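Local coordinates for protein dihydrodipicolinate synthase (Agrobacterium tumefaciens, PDB 3B4U) that probably catalyses the condensation of pyruvate with aspartate semialdehyde on the way to lysine, as a TIM-barrel lyase of the dihydrodipicolinate synthase family, at residues A9-P14 with D24-H29; L80-E85 with P106-K111. All blocks are in the same frame, centred on the assembly; numbering follows the deposited sequence.

Contact 1 (A9-P14 with D24-H29); sequences AALTTP and DAMIAH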
ATOM      1  N   ALA B   9      -9.711  21.141   2.158  1.00  6.11           N
ATOM      2  CA  ALA B   9     -10.563  20.009   2.495  1.00  6.51           C
ATOM      3  C   ALA B   9      -9.871  18.733   2.106  1.00  6.52           C
ATOM      4  O   ALA B   9      -9.372  18.615   0.979  1.00  6.95           O
ATOM      5  CB  ALA B   9     -11.887  20.106   1.778  1.00  8.29           C
ATOM      6  N   ALA B  10      -9.854  17.747   2.999  1.00  6.11           N
ATOM      7  CA  ALA B  10      -9.420  16.392   2.658  1.00  6.68           C
ATOM      8  C   ALA B  10     -10.655  15.783   1.999  1.00  5.81           C
ATOM      9  O   ALA B  10     -11.471  15.120   2.630  1.00  5.69           O
ATOM     10  CB  ALA B  10      -9.001  15.617   3.931  1.00  7.96           C
ATOM     11  N   LEU B  11     -10.839  16.056   0.706  1.00  5.26           N
ATOM     12  CA  LEU B  11     -12.155  15.953   0.093  1.00  5.70           C
ATOM     13  C   LEU B  11     -12.628  14.504   0.063  1.00  5.42           C
ATOM     14  O   LEU B  11     -11.923  13.612  -0.390  1.00  5.69           O
ATOM     15  CB  LEU B  11     -12.115  16.503  -1.340  1.00  5.78           C
ATOM     16  CG  LEU B  11     -13.459  16.933  -1.878  1.00  6.23           C
ATOM     17  CD1 LEU B  11     -13.897  18.263  -1.278  1.00  8.28           C
ATOM     18  CD2 LEU B  11     -13.433  16.979  -3.410  1.00  8.43           C
ATOM     19  N   THR B  12     -13.869  14.287   0.463  1.00  5.30           N
ATOM     20  CA  THR B  12     -14.512  12.990   0.321  1.00  5.68           C
ATOM     21  C   THR B  12     -14.840  12.720  -1.154  1.00  6.11           C
ATOM     22  O   THR B  12     -15.120  13.634  -1.932  1.00  6.89           O
ATOM     23  CB  THR B  12     -15.777  12.961   1.199  1.00  6.40           C
ATOM     24  OG1 THR B  12     -16.529  14.173   1.033  1.00  6.68           O
ATOM     25  CG2 THR B  12     -15.414  12.827   2.672  1.00  6.87           C
ATOM     26  N   THR B  13     -14.839  11.432  -1.486  1.00  5.86           N
ATOM     27  CA  THR B  13     -15.087  10.964  -2.843  1.00  6.01           C
ATOM     28  C   THR B  13     -16.439  10.275  -2.846  1.00  6.38           C
ATOM     29  O   THR B  13     -16.599   9.271  -2.151  1.00  6.77           O
ATOM     30  CB  THR B  13     -14.005   9.987  -3.299  1.00  6.13           C
ATOM     31  OG1 THR B  13     -12.717  10.622  -3.237  1.00  6.60           O
ATOM     32  CG2 THR B  13     -14.251   9.517  -4.728  1.00  7.23           C
ATOM     33  N   PRO B  14     -17.422  10.777  -3.620  1.00  6.99           N
ATOM     34  CA  PRO B  14     -18.741  10.165  -3.655  1.00  7.31           C
ATOM     35  C   PRO B  14     -18.810   9.064  -4.694  1.00  7.41           C
ATOM     36  O   PRO B  14     -18.321   9.233  -5.802  1.00  7.74           O
ATOM     37  CB  PRO B  14     -19.661  11.334  -4.027  1.00  7.30           C
ATOM     38  CG  PRO B  14     -18.809  12.213  -4.912  1.00  6.99           C
ATOM     39  CD  PRO B  14     -17.366  11.996  -4.437  1.00  7.42           C
ATOM     40  N   ASP B  24     -19.863  14.617 -10.902  1.00  9.95           N
ATOM     41  CA  ASP B  24     -20.561  15.887 -10.738  1.00 10.47           C
ATOM     42  C   ASP B  24     -20.769  16.214  -9.273  1.00  9.19           C
ATOM     43  O   ASP B  24     -20.583  17.374  -8.887  1.00  9.87           O
ATOM     44  CB  ASP B  24     -21.920  15.886 -11.475  1.00 13.16           C
ATOM     45  CG  ASP B  24     -21.788  15.823 -12.991  1.00 17.17           C
ATOM     46  OD1 ASP B  24     -20.694  16.061 -13.538  1.00 20.04           O
ATOM     47  OD2 ASP B  24     -22.833  15.565 -13.631  1.00 24.80           O
ATOM     48  N   ALA B  25     -21.163  15.233  -8.483  1.00  9.24           N
ATOM     49  CA  ALA B  25     -21.350  15.450  -7.041  1.00  9.09           C
ATOM     50  C   ALA B  25     -20.033  15.813  -6.372  1.00  8.51           C
ATOM     51  O   ALA B  25     -19.998  16.669  -5.466  1.00  8.38           O
ATOM     52  CB  ALA B  25     -21.931  14.211  -6.370  1.00  9.68           C
ATOM     53  N   MET B  26     -18.937  15.216  -6.848  1.00  6.80           N
ATOM     54  CA  MET B  26     -17.631  15.476  -6.263  1.00  6.83           C
ATOM     55  C   MET B  26     -17.190  16.904  -6.510  1.00  6.71           C
ATOM     56  O   MET B  26     -16.706  17.592  -5.605  1.00  7.12           O
ATOM     57  CB  MET B  26     -16.632  14.473  -6.814  1.00  6.31           C
ATOM     58  CG  MET B  26     -15.316  14.477  -6.097  1.00  6.81           C
ATOM     59  SD  MET B  26     -14.192  13.079  -6.823  1.00  2.76           S
ATOM     60  CE  MET B  26     -12.592  13.421  -5.800  1.00  8.29           C
ATOM     61  N   ILE B  27     -17.375  17.351  -7.750  1.00  7.17           N
ATOM     62  CA  ILE B  27     -17.014  18.707  -8.118  1.00  7.62           C
ATOM     63  C   ILE B  27     -17.890  19.715  -7.374  1.00  7.65           C
ATOM     64  O   ILE B  27     -17.418  20.728  -6.903  1.00  7.65           O
ATOM     65  CB  ILE B  27     -17.086  18.887  -9.649  1.00  7.89           C
ATOM     66  CG1 ILE B  27     -15.935  18.104 -10.278  1.00  8.72           C
ATOM     67  CG2 ILE B  27     -17.051  20.329 -10.045  1.00  9.34           C
ATOM     68  CD1 ILE B  27     -16.022  17.886 -11.778  1.00 10.32           C
ATOM     69  N   ALA B  28     -19.183  19.440  -7.281  1.00  7.56           N
ATOM     70  CA  ALA B  28     -20.092  20.342  -6.553  1.00  8.49           C
ATOM     71  C   ALA B  28     -19.714  20.447  -5.062  1.00  7.78           C
ATOM     72  O   ALA B  28     -19.756  21.532  -4.478  1.00  7.85           O
ATOM     73  CB  ALA B  28     -21.556  19.880  -6.733  1.00  9.18           C
ATOM     74  N   HIS B  29     -19.308  19.329  -4.490  1.00  7.16           N
ATOM     75  CA  HIS B  29     -18.844  19.319  -3.111  1.00  7.26           C
ATOM     76  C   HIS B  29     -17.560  20.128  -2.963  1.00  6.91           C
ATOM     77  O   HIS B  29     -17.433  20.924  -2.033  1.00  7.40           O
ATOM     78  CB  HIS B  29     -18.700  17.877  -2.625  1.00  7.30           C
ATOM     79  CG  HIS B  29     -18.207  17.767  -1.238  1.00  6.92           C
ATOM     80  ND1 HIS B  29     -18.875  18.312  -0.167  1.00  7.19           N
ATOM     81  CD2 HIS B  29     -17.099  17.157  -0.761  1.00  6.77           C
ATOM     82  CE1 HIS B  29     -18.175  18.037   0.924  1.00  6.42           C
ATOM     83  NE2 HIS B  29     -17.090  17.340   0.602  1.00  7.10           N
TER

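Contact 2 (L80-E85 with P106-K111); sequences LVDSIE and PPSYFK. With MG (magnesium ion), chain C.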
ATOM      1  N   LEU B  80      -0.321   7.969  -2.840  1.00  5.53           N
ATOM      2  CA  LEU B  80      -0.371   6.987  -1.759  1.00  5.87           C
ATOM      3  C   LEU B  80       0.086   5.635  -2.228  1.00  6.53           C
ATOM      4  O   LEU B  80      -0.498   4.626  -1.900  1.00  8.92           O
ATOM      5  CB  LEU B  80      -1.791   6.896  -1.193  1.00  6.42           C
ATOM      6  CG  LEU B  80      -2.487   8.193  -0.770  1.00  6.49           C
ATOM      7  CD1 LEU B  80      -3.910   7.901  -0.264  1.00  7.78           C
ATOM      8  CD2 LEU B  80      -1.691   8.954   0.310  1.00  7.22           C
ATOM      9  N   VAL B  81       1.125   5.591  -3.042  1.00  6.99           N
ATOM     10  CA  VAL B  81       1.601   4.353  -3.695  1.00  7.21           C
ATOM     11  C   VAL B  81       2.957   3.916  -3.162  1.00  6.84           C
ATOM     12  O   VAL B  81       3.589   4.574  -2.305  1.00  8.30           O
ATOM     13  CB  VAL B  81       1.611   4.497  -5.218  1.00  8.48           C
ATOM     14  CG1 VAL B  81       0.183   4.726  -5.708  1.00 11.06           C
ATOM     15  CG2 VAL B  81       2.546   5.614  -5.636  1.00 11.42           C
ATOM     16  N   ASP B  82       3.402   2.759  -3.624  1.00  6.43           N
ATOM     17  CA  ASP B  82       4.553   2.114  -2.992  1.00  6.47           C
ATOM     18  C   ASP B  82       5.789   2.043  -3.863  1.00  6.53           C
ATOM     19  O   ASP B  82       6.861   1.708  -3.367  1.00  8.51           O
ATOM     20  CB  ASP B  82       4.163   0.734  -2.485  1.00  6.32           C
ATOM     21  CG  ASP B  82       2.902   0.809  -1.650  1.00  6.39           C
ATOM     22  OD1 ASP B  82       2.845   1.731  -0.796  1.00  6.77           O
ATOM     23  OD2 ASP B  82       1.983  -0.001  -1.870  1.00  6.64           O
ATOM     24  N   SER B  83       5.675   2.360  -5.141  1.00  6.43           N
ATOM     25  CA  SER B  83       6.814   2.300  -6.041  1.00  6.83           C
ATOM     26  C   SER B  83       7.242   3.695  -6.411  1.00  7.17           C
ATOM     27  O   SER B  83       6.441   4.644  -6.511  1.00  6.99           O
ATOM     28  CB  SER B  83       6.463   1.503  -7.313  1.00  7.63           C
ATOM     29  OG  SER B  83       5.463   2.166  -8.070  1.00  8.30           O
ATOM     30  N   ILE B  84       8.543   3.817  -6.685  1.00  7.19           N
ATOM     31  CA  ILE B  84       9.123   5.052  -7.160  1.00  7.91           C
ATOM     32  C   ILE B  84       8.466   5.464  -8.469  1.00  7.87           C
ATOM     33  O   ILE B  84       8.123   6.643  -8.652  1.00  8.04           O
ATOM     34  CB  ILE B  84      10.663   4.870  -7.320  1.00  8.53           C
ATOM     35  CG1 ILE B  84      11.316   4.735  -5.931  1.00  9.93           C
ATOM     36  CG2 ILE B  84      11.270   6.024  -8.128  1.00  9.90           C
ATOM     37  CD1 ILE B  84      12.673   4.025  -5.963  1.00 11.19           C
ATOM     38  N   GLU B  85       8.330   4.531  -9.409  1.00  7.41           N
ATOM     39  CA  GLU B  85       7.789   4.848 -10.730  1.00  7.69           C
ATOM     40  C   GLU B  85       6.391   5.410 -10.637  1.00  7.42           C
ATOM     41  O   GLU B  85       6.070   6.430 -11.241  1.00  7.26           O
ATOM     42  CB  GLU B  85       7.811   3.598 -11.619  1.00  7.34           C
ATOM     43  CG  GLU B  85       7.292   3.869 -13.016  1.00  9.30           C
ATOM     44  CD  GLU B  85       7.523   2.685 -13.933  1.00  9.45           C
ATOM     45  OE1 GLU B  85       6.863   1.646 -13.760  1.00  9.02           O
ATOM     46  OE2 GLU B  85       8.384   2.799 -14.846  1.00 10.66           O
ATOM     47  N   PRO B 106       4.889   8.246   2.204  1.00  5.92           N
ATOM     48  CA  PRO B 106       5.938   7.245   1.992  1.00  6.31           C
ATOM     49  C   PRO B 106       5.284   5.929   1.535  1.00  6.65           C
ATOM     50  O   PRO B 106       4.096   5.728   1.737  1.00  6.81           O
ATOM     51  CB  PRO B 106       6.555   7.079   3.378  1.00  6.22           C
ATOM     52  CG  PRO B 106       5.384   7.319   4.288  1.00  6.50           C
ATOM     53  CD  PRO B 106       4.608   8.446   3.645  1.00  6.08           C
ATOM     54  N   PRO B 107       6.075   5.047   0.940  1.00  7.11           N
ATOM     55  CA  PRO B 107       5.573   3.744   0.575  1.00  7.51           C
ATOM     56  C   PRO B 107       5.129   2.972   1.830  1.00  7.19           C
ATOM     57  O   PRO B 107       5.726   3.124   2.898  1.00  8.20           O
ATOM     58  CB  PRO B 107       6.781   3.121  -0.120  1.00  7.88           C
ATOM     59  CG  PRO B 107       7.981   3.777   0.537  1.00  8.35           C
ATOM     60  CD  PRO B 107       7.527   5.167   0.728  1.00  6.69           C
ATOM     61  N   SER B 108       4.094   2.142   1.697  1.00  7.69           N
ATOM     62  CA  SER B 108       3.354   1.613   2.836  1.00  8.23           C
ATOM     63  C   SER B 108       3.084   0.116   2.747  1.00  8.53           C
ATOM     64  O   SER B 108       2.144  -0.382   3.381  1.00  9.42           O
ATOM     65  CB  SER B 108       2.049   2.419   3.021  1.00  9.47           C
ATOM     66  OG  SER B 108       1.149   2.297   1.933  1.00 10.07           O
ATOM     67  N   TYR B 109       3.894  -0.602   1.985  1.00  7.27           N
ATOM     68  CA  TYR B 109       3.803  -2.062   1.944  1.00  6.98           C
ATOM     69  C   TYR B 109       4.818  -2.682   2.909  1.00  7.91           C
ATOM     70  O   TYR B 109       4.449  -3.278   3.926  1.00  7.68           O
ATOM     71  CB  TYR B 109       3.950  -2.553   0.499  1.00  7.46           C
ATOM     72  CG  TYR B 109       3.709  -4.039   0.339  1.00  7.76           C
ATOM     73  CD1 TYR B 109       2.434  -4.577   0.153  1.00  8.96           C
ATOM     74  CD2 TYR B 109       4.755  -4.939   0.405  1.00  7.70           C
ATOM     75  CE1 TYR B 109       2.253  -5.943  -0.001  1.00  8.32           C
ATOM     76  CE2 TYR B 109       4.563  -6.310   0.267  1.00  9.03           C
ATOM     77  CZ  TYR B 109       3.327  -6.798   0.074  1.00  8.65           C
ATOM     78  OH  TYR B 109       3.114  -8.170  -0.074  1.00  9.63           O
ATOM     79  N   PHE B 110       6.105  -2.507   2.647  1.00  7.44           N
ATOM     80  CA  PHE B 110       7.137  -2.936   3.573  1.00  7.94           C
ATOM     81  C   PHE B 110       6.992  -2.184   4.884  1.00  8.00           C
ATOM     82  O   PHE B 110       6.701  -0.991   4.909  1.00  8.01           O
ATOM     83  CB  PHE B 110       8.547  -2.757   2.994  1.00  8.90           C
ATOM     84  CG  PHE B 110       8.914  -3.757   1.899  1.00  8.73           C
ATOM     85  CD1 PHE B 110       8.729  -5.112   2.072  1.00  9.80           C
ATOM     86  CD2 PHE B 110       9.476  -3.321   0.710  1.00  9.56           C
ATOM     87  CE1 PHE B 110       9.106  -6.003   1.068  1.00 10.85           C
ATOM     88  CE2 PHE B 110       9.860  -4.217  -0.266  1.00 10.50           C
ATOM     89  CZ  PHE B 110       9.676  -5.555  -0.090  1.00 10.97           C
ATOM     90  N   LYS B 111       7.231  -2.894   5.971  1.00  8.00           N
ATOM     91  CA  LYS B 111       7.118  -2.391   7.331  1.00  8.12           C
ATOM     92  C   LYS B 111       8.480  -2.192   7.981  1.00  8.50           C
ATOM     93  O   LYS B 111       9.470  -2.758   7.556  1.00  9.43           O
ATOM     94  CB  LYS B 111       6.304  -3.387   8.163  1.00  8.80           C
ATOM     95  CG  LYS B 111       4.872  -3.598   7.642  1.00  8.75           C
ATOM     96  CD  LYS B 111       4.002  -2.414   7.956  1.00  9.86           C
ATOM     97  CE  LYS B 111       2.600  -2.480   7.317  1.00  9.48           C
ATOM     98  NZ  LYS B 111       2.622  -2.329   5.822  1.00  8.14           N
TER
HETATM   99 MG    MG C 295      -0.082   0.200  -1.450  1.00  6.53          MG
HETATM  100  O   HOH W   1       0.222   2.153  -0.916  1.00  8.24           O
HETATM  101  O   HOH W   2       1.928   4.706   0.447  1.00 10.43           O
HETATM  102  O   HOH W   3       0.058  -0.215   0.585  1.00  9.95           O
HETATM  103  O   HOH W   4      -0.217   0.642  -3.485  1.00  8.87           O

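Contact 1 (A9-P14 with D24-H29)
Two ring groups organise the meeting of residues 9-14 with the helical residues 24-29: the imidazole of His29 and the pyrrolidine of Pro14. Neither neighbour of the imidazole comes squarely over a face or squarely at an edge. Leu11 CD1 approaches obliquely to 3.4 Å from His29 CD2, and Thr12 OG1 lies 3.2 Å from His29 NE2. Trp263 adds a further ring to this group, its plane tilted about 55° to the imidazole. The polar ends of the histidine are held by hydrogen bonds, to Asn215 OD1 at NE2 and to Arg32 NH2 at ND1, consistent with a proton on NE2; because Asn215 also hydrogen-bonds to Thr12 N and Ala10 O, one side chain ties the two segments together. His29 reaches the loop because CG stands anti to the backbone N (chi1 179°), sending the ring off the helix.

Pro14 crosses Met26 at about a right angle, with Pro14 CD 3.5 Å from Met26 CB. The adjoining ring carbon, Pro14 CG, also lies 4.0 Å from Ala25 CB. Met26 is stretched out, all three torsions close to 180°, so its thioether runs side by side with Thr13 and its end, Met26 CE, stops 3.8 Å from Thr13 OG1, a hydroxyl hydrogen-bonded to Gly48 O. Leu11 forks between the two helix residues: CD1 takes the histidine, while Leu11 CD2 lies 4.1 Å from Met26 CG. The backbone carbonyl oxygen Thr12 O is buried by this contact and has no partner in the model. Phe65 and Ile61 of helix 57-67 pack beside Met26. The arrangement is that of the first beta-alpha-beta unit of a TIM barrel, the segment leaving strand 6-10 being covered by helix 23-35.

Contact 2 (L80-E85 with P106-K111)
Among the hydrogen-bonded atoms Asp82 OD1 is the best held, gripped by the N-H of Ser108 and, at least part of the time, by water 1. The backbone N-H of Ser108 reaches it at 2.8 Å between Ser108 N and Asp82 OD1, nearly straight at 161°, though the donor comes from above the carboxylate plane, 44° out of it. Water 1 supplies the second grip, at 2.7 Å from its O to Asp82 OD1. That water also lies 2.8 Å from Leu80 O and has more acceptors nearby than protons, so its bonds are probably shared in time.

The other carboxylate oxygen, Asp82 OD2, binds magnesium at 2.1 Å. Waters 1, 3 and 4 and Asp82 OD2 of the second subunit also ligate the ion, so the metal bridges the two chains. The carboxylate gets there because CG lies beside the backbone N and anti to the carbonyl carbon (chi1 -51°). Its rotation is then fixed from both oxygens, metal on one and Ser108 N on the other.

Ser108 OG sits in the crowded position between its own N and carbonyl carbon, 2.9 Å from the O of water 2, which also meets Val81 O and Pro106 O and so links the two backbones. A CA-H...O contact, 3.6 Å from Pro107 CA to Val81 O, runs alongside. Tyr109 CB passes 4.0 Å from Asp82 OD2, and the ring then leads away to the second subunit, where Tyr109 OH hydrogen-bonds to Thr46 OG1. Such a tyrosine-threonine pair across the interface is consistent with the shared proton relay of the dihydrodipicolinate synthase family. Lys111 NZ, turned back onto Tyr109 O, adds a hydrogen bond to Val144 O of that subunit. The metal probably offsets the repulsion of two facing aspartates, keeping both carboxylates ionised at the dimer interface.

Contact 1 and contact 2 are both largely buried, but by different means: contact 1 is shielded within its own chain, by helices 57-67 and 246-258 among others, whereas contact 2 is closed off in part by the second subunit. Their centres lie 25 Å apart and their nearest atoms about 10 Å, and they follow one another in sequence without sharing an element. Contact 1 joins a strand exit to the helix following it; contact 2 joins the segments that follow two adjacent barrel strands, 75-79 and 101-104. Apolar side chains dominate the first, while backbone, carboxylate, waters and metal make the second.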